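Local coordinates for protein vinylacetyl-CoA Delta-isomerase (Nitrosopumilus maritimus SCM1, PDB 6VJR) that probably dehydrates 4-hydroxybutyryl-CoA and isomerises vinylacetyl-CoA, using FAD and a [4Fe-4S] cluster, at residues A[20-34]-A[225-238]. Residues are numbered along the deposited sequence; the frame is centred on the assembly and turned at random.
Sequences YLFGELVKEPVDHPM and TYIYGRQSCDTRSM. With NA (sodium ion), chain L; NA (sodium ion), chain K.
Tyr-20 pairs in parallel with Ile-227, joining the N-terminal beta hairpin, turned at Leu-21 to Glu-24 by a type I' turn, to strand 224-228 of a mixed sheet. Two backbone hydrogen bonds fix the register: Tyr-20 N to Tyr-226 O and Tyr-228 N to Tyr-20 O (2.9 Å). Strand 254-259 lies antiparallel along the other side of 224-228. Within the turn, Phe-22 meets the Arg-230 guanidinium edge-on: ring atom CE1 stands over the centre of the guanidinium face, 3.6 Å from Arg-230 CZ, with the two planes 79° apart. Bent at chi3 (75°), the arginine chain turns this flat group side-on to Asp-234, where NE reaches OD2 at 2.9 Å and NH2 reaches OD1. Gln-231 N also donates to OD2, from above the carboxylate plane. Arg-230 NH1 forms salt bridges with Glu-239 and Asp-244 of the second subunit, so the same guanidinium links this part of the chain to that subunit. A leucine here would probably leave Asp-234 and those two acidic residues without their positive mate and take the flat surface from under the Phe-22 edge. Thr-235 CG2 touches Phe-22 CZ, while Met-238 SD lies at the ring edge, a Met-aromatic contact. The same sulfur lies at the edge of the His-32 ring, whose ND1 accepts from Met-34 N in the ring plane. Met-34 runs past Tyr-228 in the opposite direction, its chi1 of -173° setting CG opposite the backbone N and bringing CE 3.9 Å from Tyr-228 CD2 and 3.7 Å from Asp-234 CB. The backbone oxygen Ser-237 O coordinates a sodium ion at 2.4 Å; a water on this ion donates to Pro-33 O at 2.8 Å.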
loop_
_atom_site.group_PDB
_atom_site.type_symbol
_atom_site.label_atom_id
_atom_site.label_comp_id
_atom_site.label_asym_id
_atom_site.label_seq_id
_atom_site.Cartn_x
_atom_site.Cartn_y
_atom_site.Cartn_z
ATOM N N TYR A 20 -20.228 32.511 18.176
ATOM C CA TYR A 20 -18.998 32.745 18.923
ATOM C C TYR A 20 -17.797 32.276 18.110
ATOM O O TYR A 20 -17.789 31.139 17.656
ATOM C CB TYR A 20 -19.024 32.018 20.265
ATOM C CG TYR A 20 -19.983 32.674 21.236
ATOM C CD1 TYR A 20 -19.708 33.912 21.795
ATOM C CD2 TYR A 20 -21.170 32.068 21.566
ATOM C CE1 TYR A 20 -20.590 34.534 22.657
ATOM C CE2 TYR A 20 -22.033 32.664 22.460
ATOM C CZ TYR A 20 -21.756 33.906 23.006
ATOM O OH TYR A 20 -22.634 34.572 23.831
ATOM N N LEU A 21 -16.800 33.171 17.953
ATOM C CA LEU A 21 -15.525 32.833 17.326
ATOM C C LEU A 21 -14.427 33.570 18.070
ATOM O O LEU A 21 -14.451 34.793 18.155
ATOM C CB LEU A 21 -15.579 33.224 15.846
ATOM C CG LEU A 21 -14.270 33.117 15.056
ATOM C CD1 LEU A 21 -13.610 31.765 15.174
ATOM C CD2 LEU A 21 -14.589 33.421 13.619
ATOM N N PHE A 22 -13.466 32.811 18.632
ATOM C CA PHE A 22 -12.370 33.379 19.387
ATOM C C PHE A 22 -12.868 34.236 20.546
ATOM O O PHE A 22 -12.239 35.258 20.900
ATOM C CB PHE A 22 -11.440 34.204 18.491
ATOM C CG PHE A 22 -10.761 33.413 17.398
ATOM C CD1 PHE A 22 -10.119 32.206 17.668
ATOM C CD2 PHE A 22 -10.714 33.919 16.103
ATOM C CE1 PHE A 22 -9.476 31.514 16.652
ATOM C CE2 PHE A 22 -10.109 33.201 15.074
ATOM C CZ PHE A 22 -9.514 31.978 15.362
ATOM N N GLY A 23 -13.940 33.758 21.191
ATOM C CA GLY A 23 -14.452 34.372 22.401
ATOM C C GLY A 23 -15.191 35.690 22.168
ATOM O O GLY A 23 -15.362 36.451 23.121
ATOM N N GLU A 24 -15.604 35.959 20.924
ATOM C CA GLU A 24 -16.327 37.170 20.610
ATOM C C GLU A 24 -17.563 36.793 19.802
ATOM O O GLU A 24 -17.526 35.822 19.056
ATOM C CB GLU A 24 -15.453 38.099 19.782
ATOM C CG GLU A 24 -14.184 38.539 20.487
ATOM C CD GLU A 24 -14.342 39.603 21.551
ATOM O OE1 GLU A 24 -13.317 39.846 22.214
ATOM O OE2 GLU A 24 -15.464 40.153 21.745
ATOM N N LEU A 25 -18.639 37.566 19.992
ATOM C CA LEU A 25 -19.781 37.470 19.112
ATOM C C LEU A 25 -19.452 38.069 17.747
ATOM O O LEU A 25 -18.911 39.162 17.640
ATOM C CB LEU A 25 -20.916 38.250 19.726
ATOM C CG LEU A 25 -21.670 37.588 20.878
ATOM C CD1 LEU A 25 -22.569 38.611 21.578
ATOM C CD2 LEU A 25 -22.480 36.405 20.447
ATOM N N VAL A 26 -19.753 37.322 16.700
ATOM C CA VAL A 26 -19.551 37.795 15.360
ATOM C C VAL A 26 -20.831 38.522 14.951
ATOM O O VAL A 26 -21.863 37.905 14.750
ATOM C CB VAL A 26 -19.231 36.656 14.390
ATOM C CG1 VAL A 26 -19.002 37.175 12.993
ATOM C CG2 VAL A 26 -18.028 35.829 14.843
ATOM N N LYS A 27 -20.738 39.826 14.719
ATOM C CA LYS A 27 -21.927 40.608 14.428
ATOM C C LYS A 27 -22.398 40.393 12.993
ATOM O O LYS A 27 -23.610 40.318 12.731
ATOM C CB LYS A 27 -21.608 42.063 14.809
ATOM C CG LYS A 27 -21.343 42.287 16.308
ATOM C CD LYS A 27 -22.373 41.655 17.248
ATOM C CE LYS A 27 -22.102 41.842 18.721
ATOM N NZ LYS A 27 -21.955 43.254 19.069
ATOM N N GLU A 28 -21.450 40.347 12.058
ATOM C CA GLU A 28 -21.812 40.175 10.668
ATOM C C GLU A 28 -20.854 39.171 10.040
ATOM O O GLU A 28 -19.785 39.548 9.521
ATOM C CB GLU A 28 -21.767 41.511 9.941
ATOM C CG GLU A 28 -22.191 41.385 8.483
ATOM C CD GLU A 28 -23.519 40.655 8.332
ATOM O OE1 GLU A 28 -24.552 41.335 8.630
ATOM O OE2 GLU A 28 -23.503 39.419 7.988
ATOM N N PRO A 29 -21.232 37.874 9.982
ATOM C CA PRO A 29 -20.333 36.864 9.421
ATOM C C PRO A 29 -19.866 37.191 8.000
ATOM O O PRO A 29 -18.726 36.882 7.639
ATOM C CB PRO A 29 -21.164 35.589 9.552
ATOM C CG PRO A 29 -22.033 35.849 10.768
ATOM C CD PRO A 29 -22.479 37.270 10.514
ATOM N N VAL A 30 -20.726 37.835 7.197
ATOM C CA VAL A 30 -20.414 38.101 5.794
ATOM C C VAL A 30 -19.174 38.979 5.693
ATOM O O VAL A 30 -18.479 38.960 4.681
ATOM C CB VAL A 30 -21.592 38.776 5.060
ATOM C CG1 VAL A 30 -21.247 39.151 3.626
ATOM C CG2 VAL A 30 -22.818 37.903 5.043
ATOM N N ASP A 31 -18.950 39.813 6.715
ATOM C CA ASP A 31 -17.835 40.738 6.709
ATOM C C ASP A 31 -16.636 40.235 7.508
ATOM O O ASP A 31 -15.657 40.965 7.659
ATOM C CB ASP A 31 -18.323 42.060 7.259
ATOM C CG ASP A 31 -19.292 42.812 6.363
ATOM O OD1 ASP A 31 -19.309 42.547 5.150
ATOM O OD2 ASP A 31 -20.033 43.641 6.913
ATOM N N HIS A 32 -16.698 39.024 8.046
ATOM C CA HIS A 32 -15.589 38.518 8.842
ATOM C C HIS A 32 -14.632 37.801 7.900
ATOM O O HIS A 32 -15.023 36.844 7.230
ATOM C CB HIS A 32 -16.067 37.578 9.937
ATOM C CG HIS A 32 -15.025 37.229 10.943
ATOM N ND1 HIS A 32 -13.847 36.599 10.648
ATOM C CD2 HIS A 32 -15.016 37.499 12.261
ATOM C CE1 HIS A 32 -13.164 36.456 11.784
ATOM N NE2 HIS A 32 -13.871 36.999 12.780
ATOM N N PRO A 33 -13.344 38.199 7.821
ATOM C CA PRO A 33 -12.434 37.589 6.853
ATOM C C PRO A 33 -12.180 36.091 7.013
ATOM O O PRO A 33 -11.776 35.428 6.068
ATOM C CB PRO A 33 -11.114 38.321 7.042
ATOM C CG PRO A 33 -11.308 39.297 8.149
ATOM C CD PRO A 33 -12.727 39.268 8.617
ATOM N N MET A 34 -12.435 35.532 8.194
ATOM C CA MET A 34 -12.253 34.101 8.359
ATOM C C MET A 34 -13.429 33.317 7.798
ATOM O O MET A 34 -13.268 32.150 7.411
ATOM C CB MET A 34 -12.040 33.738 9.830
ATOM C CG MET A 34 -11.683 32.297 10.058
ATOM S SD MET A 34 -11.122 31.976 11.731
ATOM C CE MET A 34 -11.801 30.327 12.043
ATOM N N THR A 225 -27.269 28.543 19.582
ATOM C CA THR A 225 -25.963 29.172 19.655
ATOM C C THR A 225 -25.012 28.402 18.734
ATOM O O THR A 225 -25.005 27.165 18.760
ATOM C CB THR A 225 -25.436 29.128 21.094
ATOM O OG1 THR A 225 -26.360 29.719 22.022
ATOM C CG2 THR A 225 -24.084 29.811 21.176
ATOM N N TYR A 226 -24.216 29.149 17.958
ATOM C CA TYR A 226 -23.188 28.570 17.091
ATOM C C TYR A 226 -21.821 28.868 17.676
ATOM O O TYR A 226 -21.532 30.027 18.009
ATOM C CB TYR A 226 -23.237 29.142 15.669
ATOM C CG TYR A 226 -24.547 28.928 14.947
ATOM C CD1 TYR A 226 -25.570 29.855 15.071
ATOM C CD2 TYR A 226 -24.779 27.814 14.158
ATOM C CE1 TYR A 226 -26.780 29.694 14.406
ATOM C CE2 TYR A 226 -25.980 27.646 13.485
ATOM C CZ TYR A 226 -26.989 28.582 13.612
ATOM O OH TYR A 226 -28.154 28.348 12.930
ATOM N N ILE A 227 -20.984 27.820 17.798
ATOM C CA ILE A 227 -19.618 27.986 18.256
ATOM C C ILE A 227 -18.687 27.521 17.134
ATOM O O ILE A 227 -18.681 26.357 16.788
ATOM C CB ILE A 227 -19.348 27.293 19.590
ATOM C CG1 ILE A 227 -20.372 27.673 20.673
ATOM C CG2 ILE A 227 -17.930 27.651 20.023
ATOM C CD1 ILE A 227 -20.219 26.912 21.962
ATOM N N TYR A 228 -17.980 28.475 16.541
ATOM C CA TYR A 228 -17.228 28.235 15.320
ATOM C C TYR A 228 -16.063 27.280 15.585
ATOM O O TYR A 228 -15.398 27.388 16.591
ATOM C CB TYR A 228 -16.707 29.571 14.788
ATOM C CG TYR A 228 -16.646 29.682 13.270
ATOM C CD1 TYR A 228 -17.756 30.121 12.552
ATOM C CD2 TYR A 228 -15.502 29.368 12.555
ATOM C CE1 TYR A 228 -17.758 30.172 11.182
ATOM C CE2 TYR A 228 -15.488 29.451 11.168
ATOM C CZ TYR A 228 -16.611 29.878 10.493
ATOM O OH TYR A 228 -16.607 29.959 9.135
ATOM N N GLY A 229 -15.763 26.398 14.630
ATOM C CA GLY A 229 -14.578 25.566 14.722
ATOM C C GLY A 229 -13.325 26.256 14.178
ATOM O O GLY A 229 -13.342 26.924 13.170
ATOM N N ARG A 230 -12.186 26.014 14.833
ATOM C CA ARG A 230 -10.910 26.432 14.286
ATOM C C ARG A 230 -10.565 25.555 13.092
ATOM O O ARG A 230 -11.114 24.471 12.929
ATOM C CB ARG A 230 -9.796 26.308 15.316
ATOM C CG ARG A 230 -9.863 27.317 16.446
ATOM C CD ARG A 230 -8.514 27.547 17.064
ATOM N NE ARG A 230 -7.683 28.371 16.180
ATOM C CZ ARG A 230 -6.737 29.196 16.611
ATOM N NH1 ARG A 230 -6.349 29.190 17.891
ATOM N NH2 ARG A 230 -6.102 29.960 15.736
ATOM N N GLN A 231 -9.634 26.013 12.279
ATOM C CA GLN A 231 -9.058 25.225 11.213
ATOM C C GLN A 231 -7.545 25.471 11.244
ATOM O O GLN A 231 -7.113 26.570 11.647
ATOM C CB GLN A 231 -9.595 25.597 9.835
ATOM C CG GLN A 231 -11.088 25.375 9.692
ATOM C CD GLN A 231 -11.571 25.573 8.276
ATOM O OE1 GLN A 231 -11.042 26.405 7.536
ATOM N NE2 GLN A 231 -12.551 24.777 7.870
ATOM N N SER A 232 -6.787 24.481 10.763
ATOM C CA SER A 232 -5.367 24.662 10.504
ATOM C C SER A 232 -5.132 25.933 9.674
ATOM O O SER A 232 -5.723 26.074 8.630
ATOM C CB SER A 232 -4.763 23.463 9.844
ATOM O OG SER A 232 -3.380 23.721 9.650
ATOM N N CYS A 233 -4.316 26.874 10.168
ATOM C CA CYS A 233 -3.982 28.094 9.436
ATOM C C CYS A 233 -5.168 29.050 9.287
ATOM O O CYS A 233 -5.100 29.987 8.461
ATOM C CB CYS A 233 -3.342 27.820 8.058
ATOM S SG CYS A 233 -1.803 26.905 8.161
ATOM N N ASP A 234 -6.206 28.889 10.125
ATOM C CA ASP A 234 -7.429 29.688 10.014
ATOM C C ASP A 234 -7.114 31.193 9.958
ATOM O O ASP A 234 -7.644 31.922 9.117
ATOM C CB ASP A 234 -8.398 29.361 11.138
ATOM C CG ASP A 234 -7.862 29.251 12.569
ATOM O OD1 ASP A 234 -6.694 29.674 12.838
ATOM O OD2 ASP A 234 -8.580 28.666 13.413
ATOM N N THR A 235 -6.263 31.654 10.867
ATOM C CA THR A 235 -6.072 33.074 11.070
ATOM C C THR A 235 -5.257 33.738 9.971
ATOM O O THR A 235 -5.219 34.971 9.931
ATOM C CB THR A 235 -5.543 33.397 12.456
ATOM O OG1 THR A 235 -4.293 32.739 12.557
ATOM C CG2 THR A 235 -6.540 33.022 13.545
ATOM N N ARG A 236 -4.688 32.968 9.023
ATOM C CA ARG A 236 -4.046 33.624 7.906
ATOM C C ARG A 236 -5.052 34.477 7.142
ATOM O O ARG A 236 -4.681 35.481 6.499
ATOM C CB ARG A 236 -3.396 32.625 6.959
ATOM C CG ARG A 236 -2.201 31.960 7.627
ATOM C CD ARG A 236 -1.417 31.150 6.671
ATOM N NE ARG A 236 -0.335 30.373 7.278
ATOM C CZ ARG A 236 0.528 29.636 6.618
ATOM N NH1 ARG A 236 0.508 29.621 5.318
ATOM N NH2 ARG A 236 1.450 28.893 7.256
ATOM N N SER A 237 -6.300 34.021 7.138
ATOM C CA SER A 237 -7.378 34.736 6.481
ATOM C C SER A 237 -7.519 36.160 7.019
ATOM O O SER A 237 -7.954 37.034 6.286
ATOM C CB SER A 237 -8.691 33.997 6.637
ATOM O OG SER A 237 -9.091 33.951 8.003
ATOM N N MET A 238 -7.234 36.347 8.309
ATOM C CA MET A 238 -7.410 37.602 9.010
ATOM C C MET A 238 -6.189 38.512 8.892
ATOM O O MET A 238 -6.248 39.649 9.352
ATOM C CB MET A 238 -7.724 37.328 10.485
ATOM C CG MET A 238 -9.022 36.558 10.618
ATOM S SD MET A 238 -9.321 35.775 12.210
ATOM C CE MET A 238 -9.383 37.199 13.303
HETATM NA NA NA L . -8.488 37.958 4.137
HETATM NA NA NA K . -4.214 36.696 4.565
HETATM O O HOH W 1 -10.388 36.348 3.857
HETATM O O HOH W 2 -6.311 37.003 3.558
HETATM O O HOH W 3 -1.740 36.711 5.098
HETATM O O HOH W 4 -8.841 38.361 1.573
HETATM O O HOH W 5 -9.811 39.501 4.061
#